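Local coordinates for protein DNA methyltransferase (Nicotiana tabacum, PDB 4ONQ) that probably methylates cytosine at carbon 5 in DNA, using S-adenosylmethionine as methyl donor, and is represented here by its catalytic domain with sinefungin bound, at residues Phe39-Asn44 with Tyr82-Pro87. The protein carries 5 engineered substitutions. Residues are numbered along the deposited sequence; the frame is centred on the assembly and turned at random.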
loop_
_atom_site.group_PDB
_atom_site.type_symbol
_atom_site.label_atom_id
_atom_site.label_comp_id
_atom_site.label_asym_id
_atom_site.label_seq_id
_atom_site.Cartn_x
_atom_site.Cartn_y
_atom_site.Cartn_z
ATOM N N PHE A 39 -5.163 -4.246 -18.065
ATOM C CA PHE A 39 -4.458 -3.199 -17.340
ATOM C C PHE A 39 -3.578 -3.866 -16.298
ATOM O O PHE A 39 -3.969 -4.870 -15.705
ATOM C CB PHE A 39 -5.439 -2.250 -16.655
ATOM C CG PHE A 39 -6.066 -1.254 -17.585
ATOM C CD1 PHE A 39 -5.310 -0.231 -18.133
ATOM C CD2 PHE A 39 -7.412 -1.332 -17.905
ATOM C CE1 PHE A 39 -5.883 0.695 -18.983
ATOM C CE2 PHE A 39 -7.991 -0.409 -18.759
ATOM C CZ PHE A 39 -7.224 0.605 -19.298
ATOM N N PHE A 40 -2.384 -3.332 -16.079
ATOM C CA PHE A 40 -1.534 -3.891 -15.038
ATOM C C PHE A 40 -0.967 -2.821 -14.126
ATOM O O PHE A 40 -0.746 -1.683 -14.540
ATOM C CB PHE A 40 -0.433 -4.792 -15.608
ATOM C CG PHE A 40 0.720 -4.050 -16.217
ATOM C CD1 PHE A 40 1.813 -3.681 -15.445
ATOM C CD2 PHE A 40 0.730 -3.750 -17.570
ATOM C CE1 PHE A 40 2.885 -3.008 -16.007
ATOM C CE2 PHE A 40 1.803 -3.076 -18.139
ATOM C CZ PHE A 40 2.882 -2.708 -17.355
ATOM N N TYR A 41 -0.733 -3.209 -12.880
ATOM C CA TYR A 41 -0.293 -2.294 -11.847
ATOM C C TYR A 41 0.724 -3.031 -10.988
ATOM O O TYR A 41 0.394 -4.023 -10.342
ATOM C CB TYR A 41 -1.502 -1.874 -11.014
ATOM C CG TYR A 41 -1.274 -0.744 -10.039
ATOM C CD1 TYR A 41 -1.345 0.592 -10.453
ATOM C CD2 TYR A 41 -1.025 -1.012 -8.690
ATOM C CE1 TYR A 41 -1.156 1.627 -9.545
ATOM C CE2 TYR A 41 -0.837 0.002 -7.779
ATOM C CZ TYR A 41 -0.900 1.317 -8.204
ATOM O OH TYR A 41 -0.718 2.315 -7.275
ATOM N N TYR A 42 1.966 -2.564 -11.016
ATOM C CA TYR A 42 3.041 -3.171 -10.244
ATOM C C TYR A 42 3.628 -2.171 -9.258
ATOM O O TYR A 42 3.922 -1.034 -9.616
ATOM C CB TYR A 42 4.156 -3.700 -11.157
ATOM C CG TYR A 42 5.260 -4.353 -10.363
ATOM C CD1 TYR A 42 5.083 -5.618 -9.822
ATOM C CD2 TYR A 42 6.456 -3.695 -10.114
ATOM C CE1 TYR A 42 6.066 -6.216 -9.075
ATOM C CE2 TYR A 42 7.454 -4.293 -9.362
ATOM C CZ TYR A 42 7.250 -5.555 -8.843
ATOM O OH TYR A 42 8.224 -6.174 -8.089
ATOM N N GLU A 43 3.817 -2.604 -8.016
ATOM C CA GLU A 43 4.344 -1.726 -6.980
ATOM C C GLU A 43 5.664 -2.248 -6.433
ATOM O O GLU A 43 5.802 -3.438 -6.155
ATOM C CB GLU A 43 3.333 -1.585 -5.842
ATOM C CG GLU A 43 3.837 -0.781 -4.650
ATOM C CD GLU A 43 3.911 -1.601 -3.374
ATOM O OE1 GLU A 43 3.924 -2.847 -3.461
ATOM O OE2 GLU A 43 3.954 -0.999 -2.282
ATOM N N ASN A 44 6.639 -1.359 -6.283
ATOM C CA ASN A 44 7.887 -1.738 -5.637
ATOM C C ASN A 44 8.445 -0.596 -4.806
ATOM O O ASN A 44 8.056 0.555 -4.991
ATOM C CB ASN A 44 8.915 -2.200 -6.670
ATOM C CG ASN A 44 9.676 -3.431 -6.222
ATOM O OD1 ASN A 44 9.850 -3.669 -5.024
ATOM N ND2 ASN A 44 10.123 -4.231 -7.182
ATOM N N TYR A 82 5.565 2.873 -8.963
ATOM C CA TYR A 82 4.489 2.096 -9.568
ATOM C C TYR A 82 4.632 2.039 -11.084
ATOM O O TYR A 82 4.603 3.065 -11.754
ATOM C CB TYR A 82 3.123 2.691 -9.213
ATOM C CG TYR A 82 2.881 2.858 -7.730
ATOM C CD1 TYR A 82 2.240 1.869 -6.990
ATOM C CD2 TYR A 82 3.289 4.008 -7.070
ATOM C CE1 TYR A 82 2.012 2.026 -5.628
ATOM C CE2 TYR A 82 3.069 4.173 -5.717
ATOM C CZ TYR A 82 2.432 3.182 -4.999
ATOM O OH TYR A 82 2.230 3.361 -3.650
ATOM N N ILE A 83 4.789 0.837 -11.620
ATOM C CA ILE A 83 4.815 0.645 -13.061
ATOM C C ILE A 83 3.427 0.229 -13.506
ATOM O O ILE A 83 2.911 -0.782 -13.044
ATOM C CB ILE A 83 5.788 -0.473 -13.460
ATOM C CG1 ILE A 83 7.176 -0.213 -12.871
ATOM C CG2 ILE A 83 5.839 -0.614 -14.981
ATOM C CD1 ILE A 83 8.087 0.569 -13.783
ATOM N N HIS A 84 2.819 0.994 -14.405
ATOM C CA HIS A 84 1.477 0.655 -14.862
ATOM C C HIS A 84 1.177 1.165 -16.269
ATOM O O HIS A 84 1.935 1.953 -16.829
ATOM C CB HIS A 84 0.436 1.174 -13.869
ATOM C CG HIS A 84 0.486 2.654 -13.662
ATOM N ND1 HIS A 84 -0.245 3.538 -14.425
ATOM C CD2 HIS A 84 1.181 3.407 -12.776
ATOM C CE1 HIS A 84 -0.006 4.772 -14.016
ATOM N NE2 HIS A 84 0.858 4.720 -13.019
ATOM N N ASN A 85 0.066 0.699 -16.831
ATOM C CA ASN A 85 -0.372 1.124 -18.153
ATOM C C ASN A 85 -1.768 1.747 -18.113
ATOM O O ASN A 85 -2.525 1.672 -19.080
ATOM C CB ASN A 85 -0.329 -0.052 -19.135
ATOM C CG ASN A 85 -1.284 -1.177 -18.754
ATOM O OD1 ASN A 85 -1.876 -1.174 -17.671
ATOM N ND2 ASN A 85 -1.426 -2.155 -19.642
ATOM N N LEU A 86 -2.098 2.360 -16.981
ATOM C CA LEU A 86 -3.394 2.999 -16.786
ATOM C C LEU A 86 -3.377 4.390 -17.382
ATOM O O LEU A 86 -2.314 4.993 -17.513
ATOM C CB LEU A 86 -3.691 3.130 -15.290
ATOM C CG LEU A 86 -3.646 1.845 -14.470
ATOM C CD1 LEU A 86 -3.554 2.148 -12.976
ATOM C CD2 LEU A 86 -4.867 1.003 -14.780
ATOM N N PRO A 87 -4.561 4.910 -17.743
ATOM C CA PRO A 87 -4.657 6.335 -18.058
ATOM C C PRO A 87 -4.295 7.143 -16.820
ATOM O O PRO A 87 -4.517 6.689 -15.696
ATOM C CB PRO A 87 -6.134 6.525 -18.420
ATOM C CG PRO A 87 -6.834 5.310 -17.898
ATOM C CD PRO A 87 -5.836 4.205 -17.950
#
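Tyr42 and Ile83 pair in the middle of an antiparallel strand ladder within the mixed sheet of a class I-like methyltransferase domain, where strand 39-45 lies between strands 79-84 and 309-312. Tyr42 N gives a hydrogen bond to Ile83 O at 2.9 Å, and Ile83 N returns one to Tyr42 O. Beyond His84 the second strand ends, and a side chain joins the pairing: Asn85 OD1 accepts from Phe40 N at 2.7 Å, nearly straight at the hydrogen (168°), with the donor tilted out of the amide plane. Asn85 CG sits between its backbone N and carbonyl carbon (chi1 63°), which sets OD1 against Phe40 N. Asn85 N adds only a weak bond to Phe40 O. Because Asn85 ND2 donates to Ala34 O and Pro38 O, both ends of the amide are engaged and its flip is fixed. An alanine here would probably leave Phe40 N without its short acceptor and those two carbonyls without this donor.

Tyr41, Tyr82 and His84 form an aromatic cluster on one face of the sheet. Tyr41 CZ approaches Tyr82 CD1 to 3.4 Å, the ring planes 33° apart, while Tyr41 OH bonds to His219. The His84 ring is nearly parallel to that of Tyr41 but slid aside, so the two barely overlap, and its NE2 bonds to Glu66. Glu43 CG packs on Tyr82 CE1 at 3.5 Å; the Glu43 carboxylate pairs with Arg80, and its side chain comes within about 5 Å of the bound sinefungin. Past the ladder, Leu86 CD2 meets Phe39 CD1 at 3.6 Å, and Asn85 O lies at the edge of the Phe39 ring, in its plane. The short side-chain bond from Asn85 thus supplements a weak backbone one, holding the loop to Phe40 after the paired strands end.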